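Local atomic coordinates of putative methylthioribose-1-phosphate isomerase (Pyrococcus horikoshii OT3, PDB entry 6A34), a protein that probably catalyses the reversible isomerisation of 5-methylthioribose 1-phosphate to 5-methylthioribulose 1-phosphate, a step of the methionine salvage pathway. Residues 201-206 with 257-261; 32-36 with 209-213. One frame throughout, in Å; residues are numbered along the deposited sequence.

Helix 206-217 joins the two contacts: the loop 201-206 of interaction 1 runs straight into it, and residues 209-213 of interaction 2 are its middle. The contact centres lie about 16 Å apart and are tied through R209 NH2, a probable hydrogen bond of 2.9 Å to V204 O, and through S211 N, another of 3.0 Å to Q206 O. Interaction 1 holds Q206, N257 and K258, all predicted to bind substrate, with the K258 side chain about 4 Å from that of C167, the predicted transition-state stabiliser. Interaction 2 seats the same helix against the loop 32-36, with the L210 side chain about 4 Å from that of R57, another predicted substrate residue. Both also touch the second subunit.

Interaction 1: residues 201-206 with 257-261; sequences TRPVLQ and NKIGT
The loop 201-206 leaves strand 193-199 with T201 at positive phi (72/69), passes a cis peptide between R202 and P203, and folds back so that L205 N is hydrogen-bonded to T201 O at 2.8 Å; L205, again at positive phi, is the N-cap of helix 206-217. Strand 255-258 runs into a type II turn from K258 to T261; G260, third in the turn at 111/-19, is also the N-cap of helix 261-270. T261 N (3.1 Å) and T261 OG1 (2.7 Å) both donate to K258 O. The CA atoms come closest at T201 and G260, 7.4 Å apart, and no hydrogen bond crosses between the segments.

K258, with chi1 at -148° between wells, then p, t and t, extends along the loop: its CG is 4.0 Å from T201 CG2, its CE 4.3 Å from Q206 OE1, and its NZ 4.3 Å from V204 CG2. I259 brings CG2 to 3.8 Å from R202 O and 4.1 Å from P203 CD. T201 OG1 is hydrogen-bonded to D199 O and C167 N, while R202 NE makes a salt bridge to E200 of the second subunit.

K258 and Q206 are predicted substrate-binding residues, and K258 lies near C167, the predicted transition-state stabiliser. The lysine's stem packs on the loop while its ammonium lies close to the like-charged R299, consistent with a pocket for a phosphorylated substrate.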
ATOM      1  N   THR A 201       0.834  -4.190   4.331  1.00 29.44           N
ATOM      2  CA  THR A 201       1.575  -3.206   5.142  1.00 28.46           C
ATOM      3  C   THR A 201       2.924  -2.807   4.521  1.00 28.31           C
ATOM      4  O   THR A 201       4.018  -3.104   5.051  1.00 27.46           O
ATOM      5  CB  THR A 201       1.756  -3.692   6.585  1.00 28.92           C
ATOM      6  OG1 THR A 201       0.546  -4.312   7.024  1.00 28.20           O
ATOM      7  CG2 THR A 201       2.075  -2.546   7.522  1.00 28.89           C
ATOM      8  N   ARG A 202       2.832  -2.082   3.408  1.00 27.45           N
ATOM      9  CA  ARG A 202       3.955  -1.416   2.795  1.00 26.19           C
ATOM     10  C   ARG A 202       4.443  -0.327   3.747  1.00 28.36           C
ATOM     11  O   ARG A 202       3.660   0.174   4.547  1.00 27.86           O
ATOM     12  CB  ARG A 202       3.560  -0.792   1.447  1.00 25.73           C
ATOM     13  CG  ARG A 202       3.600  -1.749   0.261  1.00 26.90           C
ATOM     14  CD  ARG A 202       5.007  -2.125  -0.177  1.00 27.46           C
ATOM     15  NE  ARG A 202       5.703  -1.030  -0.824  1.00 27.64           N
ATOM     16  CZ  ARG A 202       6.995  -1.030  -1.112  1.00 26.71           C
ATOM     17  NH1 ARG A 202       7.778  -1.995  -0.648  1.00 23.00           N
ATOM     18  NH2 ARG A 202       7.479  -0.051  -1.858  1.00 24.84           N
ATOM     19  N   PRO A 203       5.727   0.036   3.656  1.00 27.89           N
ATOM     20  CA  PRO A 203       6.672  -0.522   2.699  1.00 28.66           C
ATOM     21  C   PRO A 203       7.335  -1.855   3.085  1.00 30.87           C
ATOM     22  O   PRO A 203       7.836  -2.565   2.207  1.00 30.53           O
ATOM     23  CB  PRO A 203       7.800   0.514   2.609  1.00 29.46           C
ATOM     24  CG  PRO A 203       7.646   1.367   3.849  1.00 28.87           C
ATOM     25  CD  PRO A 203       6.158   1.366   4.086  1.00 28.90           C
ATOM     26  N   VAL A 204       7.383  -2.188   4.382  1.00 33.06           N
ATOM     27  CA  VAL A 204       8.235  -3.289   4.848  1.00 33.79           C
ATOM     28  C   VAL A 204       7.548  -4.652   4.595  1.00 31.82           C
ATOM     29  O   VAL A 204       8.232  -5.638   4.513  1.00 36.88           O
ATOM     30  CB  VAL A 204       8.674  -3.063   6.322  1.00 36.42           C
ATOM     31  CG1 VAL A 204       9.511  -4.209   6.872  1.00 33.76           C
ATOM     32  CG2 VAL A 204       9.470  -1.773   6.488  1.00 34.94           C
ATOM     33  N   LEU A 205       6.216  -4.681   4.479  1.00 29.75           N
ATOM     34  CA  LEU A 205       5.373  -5.846   4.042  1.00 34.80           C
ATOM     35  C   LEU A 205       5.318  -6.969   5.083  1.00 32.52           C
ATOM     36  O   LEU A 205       5.181  -8.149   4.736  1.00 31.67           O
ATOM     37  CB  LEU A 205       5.836  -6.389   2.680  1.00 35.47           C
ATOM     38  CG  LEU A 205       5.581  -5.436   1.514  1.00 33.62           C
ATOM     39  CD1 LEU A 205       6.534  -5.739   0.372  1.00 35.99           C
ATOM     40  CD2 LEU A 205       4.127  -5.496   1.041  1.00 32.34           C
ATOM     41  N   GLN A 206       5.317  -6.585   6.355  1.00 30.65           N
ATOM     42  CA  GLN A 206       5.272  -7.539   7.448  1.00 33.73           C
ATOM     43  C   GLN A 206       3.906  -8.211   7.511  1.00 31.14           C
ATOM     44  O   GLN A 206       3.826  -9.299   8.036  1.00 31.70           O
ATOM     45  CB  GLN A 206       5.663  -6.882   8.774  1.00 36.58           C
ATOM     46  CG  GLN A 206       7.124  -6.450   8.765  1.00 39.26           C
ATOM     47  CD  GLN A 206       7.683  -6.106  10.122  1.00 42.94           C
ATOM     48  OE1 GLN A 206       7.001  -5.553  10.985  1.00 54.38           O
ATOM     49  NE2 GLN A 206       8.949  -6.421  10.311  1.00 39.25           N
ATOM     50  N   ASN A 257       1.924   3.599  15.797  1.00 29.52           N
ATOM     51  CA  ASN A 257       1.926   2.223  15.275  1.00 30.01           C
ATOM     52  C   ASN A 257       2.397   2.314  13.822  1.00 30.09           C
ATOM     53  O   ASN A 257       2.512   3.430  13.307  1.00 26.18           O
ATOM     54  CB  ASN A 257       0.574   1.524  15.461  1.00 30.24           C
ATOM     55  CG  ASN A 257       0.664   0.019  15.304  1.00 31.68           C
ATOM     56  OD1 ASN A 257       1.507  -0.617  15.940  1.00 28.70           O
ATOM     57  ND2 ASN A 257      -0.141  -0.548  14.410  1.00 27.50           N
ATOM     58  N   LYS A 258       2.685   1.153  13.206  1.00 29.52           N
ATOM     59  CA  LYS A 258       3.174   1.084  11.859  1.00 30.36           C
ATOM     60  C   LYS A 258       2.306   1.964  10.969  1.00 30.22           C
ATOM     61  O   LYS A 258       1.040   1.927  11.055  1.00 29.64           O
ATOM     62  CB  LYS A 258       3.143  -0.330  11.263  1.00 35.06           C
ATOM     63  CG  LYS A 258       4.266  -0.617  10.271  1.00 45.09           C
ATOM     64  CD  LYS A 258       5.672  -0.477  10.882  1.00 50.04           C
ATOM     65  CE  LYS A 258       6.749  -1.287  10.188  1.00 60.27           C
ATOM     66  NZ  LYS A 258       8.110  -0.735  10.444  1.00 62.77           N
ATOM     67  N   ILE A 259       2.998   2.629  10.045  1.00 26.58           N
ATOM     68  CA  ILE A 259       2.413   3.536   9.078  1.00 28.43           C
ATOM     69  C   ILE A 259       1.204   2.873   8.404  1.00 26.19           C
ATOM     70  O   ILE A 259       1.226   1.699   7.983  1.00 27.08           O
ATOM     71  CB  ILE A 259       3.470   3.990   8.062  1.00 29.98           C
ATOM     72  CG1 ILE A 259       2.981   5.160   7.214  1.00 32.48           C
ATOM     73  CG2 ILE A 259       3.920   2.822   7.198  1.00 32.82           C
ATOM     74  CD1 ILE A 259       2.919   6.472   7.961  1.00 33.89           C
ATOM     75  N   GLY A 260       0.109   3.626   8.371  1.00 24.80           N
ATOM     76  CA  GLY A 260      -1.165   3.117   7.865  1.00 25.22           C
ATOM     77  C   GLY A 260      -2.223   2.952   8.939  1.00 23.25           C
ATOM     78  O   GLY A 260      -3.390   2.855   8.623  1.00 26.98           O
ATOM     79  N   THR A 261      -1.811   2.903  10.206  1.00 23.33           N
ATOM     80  CA  THR A 261      -2.722   2.693  11.327  1.00 24.20           C
ATOM     81  C   THR A 261      -3.698   3.865  11.414  1.00 23.53           C
ATOM     82  O   THR A 261      -4.903   3.665  11.561  1.00 27.21           O
ATOM     83  CB  THR A 261      -1.955   2.457  12.636  1.00 24.12           C
ATOM     84  OG1 THR A 261      -1.162   1.282  12.482  1.00 25.91           O
ATOM     85  CG2 THR A 261      -2.874   2.260  13.814  1.00 25.37           C
TER

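Interaction 2: residues 32-36 with 209-213; sequences LPKEF and RLSAW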
ATOM      1  N   LEU A  32      11.632 -16.185   6.169  1.00 43.96           N
ATOM      2  CA  LEU A  32      10.186 -16.261   5.961  1.00 39.16           C
ATOM      3  C   LEU A  32       9.814 -15.291   4.847  1.00 38.17           C
ATOM      4  O   LEU A  32      10.483 -14.263   4.676  1.00 40.12           O
ATOM      5  CB  LEU A  32       9.440 -15.936   7.262  1.00 37.88           C
ATOM      6  CG  LEU A  32       9.542 -17.002   8.354  1.00 39.70           C
ATOM      7  CD1 LEU A  32       8.916 -16.516   9.649  1.00 39.15           C
ATOM      8  CD2 LEU A  32       8.921 -18.320   7.917  1.00 39.41           C
ATOM      9  N   PRO A  33       8.775 -15.627   4.079  1.00 35.59           N
ATOM     10  CA  PRO A  33       7.901 -16.785   4.242  1.00 37.60           C
ATOM     11  C   PRO A  33       8.251 -18.004   3.372  1.00 37.57           C
ATOM     12  O   PRO A  33       7.536 -19.018   3.390  1.00 35.41           O
ATOM     13  CB  PRO A  33       6.536 -16.232   3.791  1.00 36.47           C
ATOM     14  CG  PRO A  33       6.918 -15.293   2.660  1.00 38.28           C
ATOM     15  CD  PRO A  33       8.210 -14.661   3.137  1.00 37.46           C
ATOM     16  N   LYS A  34       9.348 -17.890   2.622  1.00 46.47           N
ATOM     17  CA  LYS A  34       9.840 -18.921   1.701  1.00 48.50           C
ATOM     18  C   LYS A  34      10.135 -20.209   2.484  1.00 45.81           C
ATOM     19  O   LYS A  34       9.640 -21.291   2.141  1.00 46.38           O
ATOM     20  CB  LYS A  34      11.049 -18.335   0.963  1.00 51.77           C
ATOM     21  CG  LYS A  34      11.625 -19.155  -0.184  1.00 59.00           C
ATOM     22  CD  LYS A  34      12.949 -18.578  -0.673  1.00 65.32           C
ATOM     23  CE  LYS A  34      13.268 -18.882  -2.122  1.00 73.38           C
ATOM     24  NZ  LYS A  34      13.541 -20.321  -2.343  1.00 74.18           N
ATOM     25  N   GLU A  35      10.893 -20.072   3.577  1.00 42.49           N
ATOM     26  CA  GLU A  35      11.398 -21.200   4.369  1.00 41.69           C
ATOM     27  C   GLU A  35      11.207 -20.914   5.862  1.00 42.17           C
ATOM     28  O   GLU A  35      11.515 -19.814   6.338  1.00 42.55           O
ATOM     29  CB  GLU A  35      12.887 -21.424   4.104  1.00 42.92           C
ATOM     30  CG  GLU A  35      13.461 -22.645   4.808  1.00 54.00           C
ATOM     31  CD  GLU A  35      14.979 -22.795   4.721  1.00 56.35           C
ATOM     32  OE1 GLU A  35      15.604 -21.980   4.025  1.00 54.60           O
ATOM     33  OE2 GLU A  35      15.530 -23.728   5.363  1.00 56.90           O
ATOM     34  N   PHE A  36      10.747 -21.944   6.584  1.00 44.77           N
ATOM     35  CA  PHE A  36      10.600 -21.972   8.035  1.00 45.45           C
ATOM     36  C   PHE A  36      11.762 -22.762   8.661  1.00 44.74           C
ATOM     37  O   PHE A  36      11.828 -23.963   8.518  1.00 46.92           O
ATOM     38  CB  PHE A  36       9.251 -22.608   8.388  1.00 41.81           C
ATOM     39  CG  PHE A  36       8.962 -22.731   9.860  1.00 41.40           C
ATOM     40  CD1 PHE A  36       9.468 -21.818  10.774  1.00 41.69           C
ATOM     41  CD2 PHE A  36       8.166 -23.758  10.338  1.00 42.93           C
ATOM     42  CE1 PHE A  36       9.183 -21.933  12.127  1.00 39.74           C
ATOM     43  CE2 PHE A  36       7.888 -23.872  11.693  1.00 44.88           C
ATOM     44  CZ  PHE A  36       8.383 -22.947  12.583  1.00 39.91           C
ATOM     45  N   ARG A 209       4.428 -10.960   4.592  1.00 35.34           N
ATOM     46  CA  ARG A 209       5.621 -11.766   4.728  1.00 37.22           C
ATOM     47  C   ARG A 209       5.568 -12.595   6.018  1.00 38.00           C
ATOM     48  O   ARG A 209       6.043 -13.748   6.072  1.00 40.27           O
ATOM     49  CB  ARG A 209       6.837 -10.843   4.673  1.00 43.67           C
ATOM     50  CG  ARG A 209       8.112 -11.525   4.202  1.00 56.65           C
ATOM     51  CD  ARG A 209       9.227 -10.599   3.737  1.00 58.92           C
ATOM     52  NE  ARG A 209       9.146  -9.298   4.360  1.00 53.10           N
ATOM     53  CZ  ARG A 209       9.702  -8.986   5.530  1.00 58.46           C
ATOM     54  NH1 ARG A 209      10.501  -9.856   6.138  1.00 50.37           N
ATOM     55  NH2 ARG A 209       9.442  -7.806   6.085  1.00 50.07           N
ATOM     56  N   LEU A 210       4.981 -12.009   7.055  1.00 34.00           N
ATOM     57  CA  LEU A 210       5.054 -12.532   8.409  1.00 35.29           C
ATOM     58  C   LEU A 210       3.647 -12.910   8.893  1.00 33.56           C
ATOM     59  O   LEU A 210       3.403 -14.100   9.140  1.00 36.32           O
ATOM     60  CB  LEU A 210       5.740 -11.506   9.313  1.00 33.29           C
ATOM     61  CG  LEU A 210       7.174 -11.184   8.910  1.00 32.96           C
ATOM     62  CD1 LEU A 210       7.813 -10.217   9.882  1.00 34.45           C
ATOM     63  CD2 LEU A 210       8.002 -12.439   8.816  1.00 34.45           C
ATOM     64  N   SER A 211       2.714 -11.946   8.957  1.00 31.01           N
ATOM     65  CA  SER A 211       1.392 -12.251   9.482  1.00 29.57           C
ATOM     66  C   SER A 211       0.740 -13.348   8.616  1.00 32.52           C
ATOM     67  O   SER A 211       0.146 -14.320   9.151  1.00 30.09           O
ATOM     68  CB  SER A 211       0.520 -11.011   9.598  1.00 28.44           C
ATOM     69  OG  SER A 211       0.933 -10.174  10.671  1.00 27.34           O
ATOM     70  N   ALA A 212       0.817 -13.203   7.279  1.00 31.00           N
ATOM     71  CA  ALA A 212       0.072 -14.114   6.389  1.00 32.25           C
ATOM     72  C   ALA A 212       0.577 -15.564   6.622  1.00 34.59           C
ATOM     73  O   ALA A 212      -0.202 -16.524   6.650  1.00 32.25           O
ATOM     74  CB  ALA A 212       0.178 -13.655   4.948  1.00 28.82           C
ATOM     75  N   TRP A 213       1.888 -15.690   6.850  1.00 31.05           N
ATOM     76  CA  TRP A 213       2.550 -16.930   7.081  1.00 33.50           C
ATOM     77  C   TRP A 213       2.110 -17.560   8.414  1.00 33.46           C
ATOM     78  O   TRP A 213       1.591 -18.657   8.405  1.00 34.98           O
ATOM     79  CB  TRP A 213       4.064 -16.737   7.010  1.00 35.69           C
ATOM     80  CG  TRP A 213       4.750 -18.042   7.198  1.00 35.00           C
ATOM     81  CD1 TRP A 213       4.985 -18.972   6.236  1.00 35.54           C
ATOM     82  CD2 TRP A 213       5.161 -18.624   8.445  1.00 36.34           C
ATOM     83  NE1 TRP A 213       5.534 -20.086   6.800  1.00 37.55           N
ATOM     84  CE2 TRP A 213       5.673 -19.905   8.147  1.00 37.01           C
ATOM     85  CE3 TRP A 213       5.160 -18.193   9.777  1.00 39.12           C
ATOM     86  CZ2 TRP A 213       6.173 -20.764   9.129  1.00 36.25           C
ATOM     87  CZ3 TRP A 213       5.677 -19.034  10.747  1.00 41.12           C
ATOM     88  CH2 TRP A 213       6.167 -20.304  10.427  1.00 37.57           C
TER
HETATM   89  O   HOH W   1      11.454 -12.259   5.969  1.00 29.78           O
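The indole of W213 is overlapped by L32, whose CD2 sits over its face, 3.8 Å from the centroid of the six-membered ring and 17° off its normal: a CH-pi contact. The same ring turns its edge to the face of F36, an edge-to-face pair with centroids 4.9 Å apart and planes at 60°, the closest atoms being W213 CZ2 and F36 CG at 3.5 Å. The peptide before P33 is cis, and P33 CD comes to 3.3 Å from R209 CG, with P33 CB 4.0 Å from W213 CD1. One water bridges the segments, donating to L32 O and accepting from R209 NH1, both at 2.6 Å; R209 NH2 is hydrogen-bonded to V204 O. L32 CB also packs on L210 CD2 at 4.1 Å. The contact thus lays the loop between strands 23-27 and 38-41 on helix 206-217, with I27 of strand 23-27 touching L32 and F36, Y217 of the same helix meeting both aromatic rings, and P314 of the second subunit against W213.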